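Local atomic coordinates of XRE family transcriptional regulator (Enterobacter cloacae subsp. cloacae, PDB entry 6B8W), a protein that probably acts as a DNA-binding transcription regulator of the XRE family, seen here as its cupin domain, which can bind manganese. Residues L24-L29 with S82-F87; E49-I54 with A76-S81. All blocks are in the same frame, centred on the assembly; numbering follows the deposited sequence.

Interaction 1 of 2, residues L24-L29 with S82-F87; sequences LAPGAL and SRPVHF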
loop_
_atom_site.group_PDB
_atom_site.type_symbol
_atom_site.label_atom_id
_atom_site.label_comp_id
_atom_site.label_asym_id
_atom_site.label_seq_id
_atom_site.Cartn_x
_atom_site.Cartn_y
_atom_site.Cartn_z
ATOM N N LEU A 24 14.555 -4.938 0.497
ATOM C CA LEU A 24 15.341 -6.162 0.319
ATOM C C LEU A 24 16.566 -5.828 -0.532
ATOM O O LEU A 24 16.449 -5.324 -1.663
ATOM C CB LEU A 24 14.429 -7.221 -0.335
ATOM C CG LEU A 24 14.734 -8.706 -0.331
ATOM C CD1 LEU A 24 14.907 -9.256 1.090
ATOM C CD2 LEU A 24 13.610 -9.457 -1.063
ATOM N N ALA A 25 17.747 -6.076 0.036
ATOM C CA ALA A 25 19.014 -5.762 -0.611
ATOM C C ALA A 25 19.291 -6.677 -1.795
ATOM O O ALA A 25 18.752 -7.774 -1.856
ATOM C CB ALA A 25 20.158 -5.864 0.396
ATOM N N PRO A 26 20.136 -6.225 -2.735
ATOM C CA PRO A 26 20.473 -7.065 -3.877
ATOM C C PRO A 26 20.974 -8.432 -3.435
ATOM O O PRO A 26 21.782 -8.525 -2.501
ATOM C CB PRO A 26 21.606 -6.289 -4.559
ATOM C CG PRO A 26 21.304 -4.876 -4.225
ATOM C CD PRO A 26 20.793 -4.908 -2.827
ATOM N N GLY A 27 20.433 -9.473 -4.050
ATOM C CA GLY A 27 20.838 -10.849 -3.770
ATOM C C GLY A 27 20.205 -11.495 -2.556
ATOM O O GLY A 27 20.413 -12.683 -2.324
ATOM N N ALA A 28 19.439 -10.728 -1.780
ATOM C CA ALA A 28 18.814 -11.249 -0.590
ATOM C C ALA A 28 17.603 -12.142 -0.910
ATOM O O ALA A 28 16.878 -11.913 -1.868
ATOM C CB ALA A 28 18.401 -10.108 0.319
ATOM N N LEU A 29 17.435 -13.160 -0.081
ATOM C CA LEU A 29 16.354 -14.123 -0.154
ATOM C C LEU A 29 15.736 -14.227 1.229
ATOM O O LEU A 29 16.450 -14.484 2.211
ATOM C CB LEU A 29 16.886 -15.487 -0.548
ATOM C CG LEU A 29 15.910 -16.667 -0.461
ATOM C CD1 LEU A 29 14.780 -16.557 -1.464
ATOM C CD2 LEU A 29 16.672 -17.988 -0.651
ATOM N N SER A 82 20.311 -5.434 -9.200
ATOM C CA SER A 82 21.519 -4.841 -8.612
ATOM C C SER A 82 21.281 -3.621 -7.677
ATOM O O SER A 82 22.225 -2.916 -7.336
ATOM C CB SER A 82 22.476 -4.463 -9.728
ATOM O OG SER A 82 21.830 -3.539 -10.583
ATOM N N ARG A 83 20.030 -3.388 -7.288
ATOM C CA ARG A 83 19.694 -2.308 -6.368
ATOM C C ARG A 83 18.620 -2.775 -5.395
ATOM O O ARG A 83 17.935 -3.754 -5.661
ATOM C CB ARG A 83 19.212 -1.084 -7.139
ATOM C CG ARG A 83 17.883 -1.265 -7.852
ATOM C CD ARG A 83 17.514 0.005 -8.591
ATOM N NE ARG A 83 16.202 -0.081 -9.212
ATOM C CZ ARG A 83 15.917 -0.772 -10.315
ATOM N NH1 ARG A 83 16.848 -1.497 -10.940
ATOM N NH2 ARG A 83 14.678 -0.749 -10.791
ATOM N N PRO A 84 18.468 -2.076 -4.259
ATOM C CA PRO A 84 17.399 -2.475 -3.320
ATOM C C PRO A 84 16.008 -2.476 -3.944
ATOM O O PRO A 84 15.745 -1.714 -4.881
ATOM C CB PRO A 84 17.461 -1.412 -2.223
ATOM C CG PRO A 84 18.847 -0.840 -2.303
ATOM C CD PRO A 84 19.270 -0.942 -3.739
ATOM N N VAL A 85 15.154 -3.367 -3.464
ATOM C CA VAL A 85 13.753 -3.373 -3.901
ATOM C C VAL A 85 12.913 -3.033 -2.683
ATOM O O VAL A 85 13.117 -3.595 -1.608
ATOM C CB VAL A 85 13.293 -4.690 -4.541
ATOM C CG1 VAL A 85 13.475 -5.880 -3.602
ATOM C CG2 VAL A 85 11.839 -4.592 -4.998
ATOM N N HIS A 86 12.010 -2.062 -2.857
ATOM C CA HIS A 86 11.117 -1.608 -1.814
ATOM C C HIS A 86 9.715 -2.102 -2.148
ATOM O O HIS A 86 9.214 -1.842 -3.233
ATOM C CB HIS A 86 11.145 -0.075 -1.757
ATOM C CG HIS A 86 10.231 0.520 -0.727
ATOM N ND1 HIS A 86 9.766 1.814 -0.819
ATOM C CD2 HIS A 86 9.656 -0.009 0.378
ATOM C CE1 HIS A 86 8.981 2.074 0.212
ATOM N NE2 HIS A 86 8.877 0.973 0.943
ATOM N N PHE A 87 9.098 -2.849 -1.239
ATOM C CA PHE A 87 7.743 -3.316 -1.481
ATOM C C PHE A 87 6.932 -3.224 -0.212
ATOM O O PHE A 87 7.474 -2.998 0.861
ATOM C CB PHE A 87 7.717 -4.729 -2.075
ATOM C CG PHE A 87 8.292 -5.798 -1.183
ATOM C CD1 PHE A 87 9.657 -6.040 -1.160
ATOM C CD2 PHE A 87 7.461 -6.585 -0.401
ATOM C CE1 PHE A 87 10.183 -7.034 -0.357
ATOM C CE2 PHE A 87 7.975 -7.588 0.409
ATOM C CZ PHE A 87 9.342 -7.825 0.430
#
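The end of strand 17-24 meets the start of strand 85-92 at a single antiparallel hydrogen-bonded pair, L24 with V85. Both polar backbone atoms of each residue are used there. L24 N donates to V85 O at 2.9 Å, and V85 N donates back to L24 O at 3.0 Å. Both bonds are nearly straight, with N-H...O angles of 170° and 168°, and each donor lies in the plane of the carbonyl it meets. L24 O also accepts from the side-chain amide of N79, so two N-H groups grip it. The same N79 ND2 reaches R83 O. P84 CA comes in beside L24 O at 3.4 Å as a CA-H...O contact.

The side chains of L24 and V85 leave the sheet on the same face. L24 CB touches V85 CG1 at 3.7 Å. That methyl holds the crowded position between the backbone N and the carbonyl carbon of V85 (chi1 58°). L24 CB also lies near the plane of the F87 ring, 4.3 Å from the edge atom F87 CE1. L50 of strand 50-54 touches L24, V85 and F87 together.

Past this pair the two segments stay close without a further hydrogen bond between them. P26 lays its ring along the other backbone, with P26 CG 3.6 Å from R83 C. The chain then turns back: A28 N donates to A25 O at 3.0 Å, closing a type II turn with G27 at its third position and a positive phi there. The arrangement is a lone antiparallel bridge at the end of a sheet followed by a type II beta turn, in the cupin beta-barrel, where residues 25-28 turn toward the other sheet.

Interaction 2 of 2, residues E49-I54 with A76-S81; sequences ELEMKI and AYRNSS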
loop_
_atom_site.group_PDB
_atom_site.type_symbol
_atom_site.label_atom_id
_atom_site.label_comp_id
_atom_site.label_asym_id
_atom_site.label_seq_id
_atom_site.Cartn_x
_atom_site.Cartn_y
_atom_site.Cartn_z
ATOM N N GLU A 49 12.682 -4.112 -8.456
ATOM C CA GLU A 49 12.116 -5.321 -9.042
ATOM C C GLU A 49 12.159 -6.412 -7.998
ATOM O O GLU A 49 13.190 -6.638 -7.392
ATOM C CB GLU A 49 12.961 -5.806 -10.207
ATOM C CG GLU A 49 13.123 -4.806 -11.309
ATOM C CD GLU A 49 13.929 -5.348 -12.460
ATOM O OE1 GLU A 49 14.346 -6.531 -12.424
ATOM O OE2 GLU A 49 14.109 -4.571 -13.411
ATOM N N LEU A 50 11.032 -7.069 -7.784
ATOM C CA LEU A 50 10.934 -8.130 -6.807
ATOM C C LEU A 50 10.602 -9.478 -7.446
ATOM O O LEU A 50 9.760 -9.564 -8.344
ATOM C CB LEU A 50 9.815 -7.790 -5.817
ATOM C CG LEU A 50 9.527 -8.814 -4.708
ATOM C CD1 LEU A 50 10.701 -8.879 -3.755
ATOM C CD2 LEU A 50 8.258 -8.442 -3.953
ATOM N N GLU A 51 11.226 -10.532 -6.950
ATOM C CA GLU A 51 10.855 -11.871 -7.343
ATOM C C GLU A 51 10.056 -12.481 -6.176
ATOM O O GLU A 51 10.481 -12.393 -5.026
ATOM C CB GLU A 51 12.092 -12.704 -7.652
ATOM C CG GLU A 51 12.800 -12.288 -8.922
ATOM C CD GLU A 51 14.122 -13.023 -9.131
ATOM O OE1 GLU A 51 14.840 -13.308 -8.136
ATOM O OE2 GLU A 51 14.484 -13.259 -10.314
ATOM N N MET A 52 8.888 -13.045 -6.479
ATOM C CA MET A 52 8.035 -13.709 -5.492
ATOM C C MET A 52 7.872 -15.167 -5.881
ATOM O O MET A 52 7.557 -15.471 -7.038
ATOM C CB MET A 52 6.619 -13.119 -5.444
ATOM C CG MET A 52 6.473 -11.785 -4.749
ATOM S SD MET A 52 6.960 -11.780 -3.024
ATOM C CE MET A 52 5.804 -12.959 -2.326
ATOM N N LYS A 53 8.039 -16.047 -4.906
ATOM C CA LYS A 53 7.835 -17.462 -5.103
ATOM C C LYS A 53 6.512 -17.761 -4.400
ATOM O O LYS A 53 6.416 -17.638 -3.187
ATOM C CB LYS A 53 8.955 -18.297 -4.503
ATOM C CG LYS A 53 8.870 -19.751 -4.908
ATOM C CD LYS A 53 9.979 -20.582 -4.291
ATOM C CE LYS A 53 9.956 -21.993 -4.859
ATOM N NZ LYS A 53 11.079 -22.781 -4.289
ATOM N N ILE A 54 5.513 -18.155 -5.174
ATOM C CA ILE A 54 4.161 -18.422 -4.684
ATOM C C ILE A 54 3.707 -19.704 -5.372
ATOM O O ILE A 54 3.904 -19.866 -6.585
ATOM C CB ILE A 54 3.226 -17.250 -5.076
ATOM C CG1 ILE A 54 3.622 -15.981 -4.318
ATOM C CG2 ILE A 54 1.766 -17.586 -4.802
ATOM C CD1 ILE A 54 3.082 -14.713 -4.913
ATOM N N ALA A 76 8.268 -16.962 -0.797
ATOM C CA ALA A 76 9.568 -16.367 -0.647
ATOM C C ALA A 76 9.677 -15.080 -1.419
ATOM O O ALA A 76 8.936 -14.844 -2.364
ATOM C CB ALA A 76 10.637 -17.348 -1.092
ATOM N N TYR A 77 10.617 -14.253 -0.993
ATOM C CA TYR A 77 10.841 -12.963 -1.577
ATOM C C TYR A 77 12.310 -12.927 -1.950
ATOM O O TYR A 77 13.144 -13.255 -1.130
ATOM C CB TYR A 77 10.564 -11.857 -0.540
ATOM C CG TYR A 77 9.264 -11.989 0.246
ATOM C CD1 TYR A 77 9.186 -12.812 1.354
ATOM C CD2 TYR A 77 8.148 -11.231 -0.070
ATOM C CE1 TYR A 77 8.016 -12.924 2.097
ATOM C CE2 TYR A 77 6.972 -11.323 0.678
ATOM C CZ TYR A 77 6.912 -12.175 1.755
ATOM O OH TYR A 77 5.758 -12.291 2.525
ATOM N N ARG A 78 12.623 -12.483 -3.158
ATOM C CA ARG A 78 14.002 -12.463 -3.597
ATOM C C ARG A 78 14.291 -11.246 -4.455
ATOM O O ARG A 78 13.451 -10.824 -5.246
ATOM C CB ARG A 78 14.315 -13.759 -4.359
ATOM C CG ARG A 78 15.782 -13.963 -4.723
ATOM C CD ARG A 78 16.032 -15.342 -5.329
ATOM N NE ARG A 78 15.342 -15.519 -6.603
ATOM C CZ ARG A 78 15.308 -16.647 -7.316
ATOM N NH1 ARG A 78 15.924 -17.752 -6.900
ATOM N NH2 ARG A 78 14.674 -16.665 -8.485
ATOM N N ASN A 79 15.493 -10.691 -4.273
ATOM C CA ASN A 79 15.963 -9.568 -5.071
ATOM C C ASN A 79 17.122 -10.041 -5.922
ATOM O O ASN A 79 18.205 -10.285 -5.398
ATOM C CB ASN A 79 16.430 -8.422 -4.183
ATOM C CG ASN A 79 16.780 -7.173 -4.980
ATOM O OD1 ASN A 79 16.792 -7.202 -6.208
ATOM N ND2 ASN A 79 17.066 -6.072 -4.286
ATOM N N SER A 80 16.878 -10.212 -7.219
ATOM C CA SER A 80 17.923 -10.604 -8.177
ATOM C C SER A 80 18.413 -9.438 -9.038
ATOM O O SER A 80 19.168 -9.658 -9.987
ATOM C CB SER A 80 17.462 -11.754 -9.053
ATOM O OG SER A 80 17.354 -12.917 -8.288
ATOM N N SER A 81 18.002 -8.208 -8.705
ATOM C CA SER A 81 18.471 -7.019 -9.408
ATOM C C SER A 81 19.730 -6.508 -8.690
ATOM O O SER A 81 20.138 -7.054 -7.656
ATOM C CB SER A 81 17.401 -5.906 -9.391
ATOM O OG SER A 81 17.310 -5.324 -8.092
HETATM O O HOH W 1 14.480 -9.018 -8.359
HETATM O O HOH W 2 15.456 -3.572 -7.322
HETATM O O HOH W 3 12.954 -15.435 -10.672
#
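E51 OE1 sits at the centre of the polar contact, on the face of E51 and R78. It accepts from S80 OG at 2.5 Å and from R78 NE at 2.7 Å, the latter a salt bridge. Both donors come from above the carboxylate plane, while E51 OE1 lies at the edge of the guanidinium. The two flat groups are turned 48° apart. R78 gets there by a bend at chi3 (64°), and its guanidinium also makes a cation-pi contact with W58.

The backbones form an antiparallel ladder. E51 and R78 form one hydrogen-bonded pair, K53 and A76 the next. The backbone bonds E51 N to R78 O and R78 N to E51 O are both 2.8 Å.

M52 and Y77 point to the other face. M52 bends at chi2 and chi3, so M52 SD lies 3.2 Å from Y77 CD2, oblique to the ring. Y77 OH is hydrogen-bonded to E41 OE2.

Beyond the ladder, N79 OD1 accepts from S81 N, an Asx turn, and from S81 OG. Water links E49 O to S80 N.

Two donors and a nearby positive charge would be expected to keep E51 ionised, while M52 SD packs against Y77, a manganese ligand, with no metal bound in this chain.

In the fold
The L24-V85 pair of interaction 1 lies in the larger sheet, while segment 24-29 leads into strand 29-31 of the smaller one, which holds interaction 2. The two centres lie 8 Å apart. N79 joins the contacts directly. N79 O lies 2.7 Å from G27 N, a probable hydrogen bond. N79 CB packs 3.4 Å from A25 O. Residues 79-84 carry the chain from one contact to the other. Both contacts also border the manganese site of E41, H75 and Y77. Y77 lies in interaction 2, with its side chain about 3 Å from those of E41 and H75. F87 of interaction 1 comes within about 4 Å of the Y77 side chain, their rings nearly parallel.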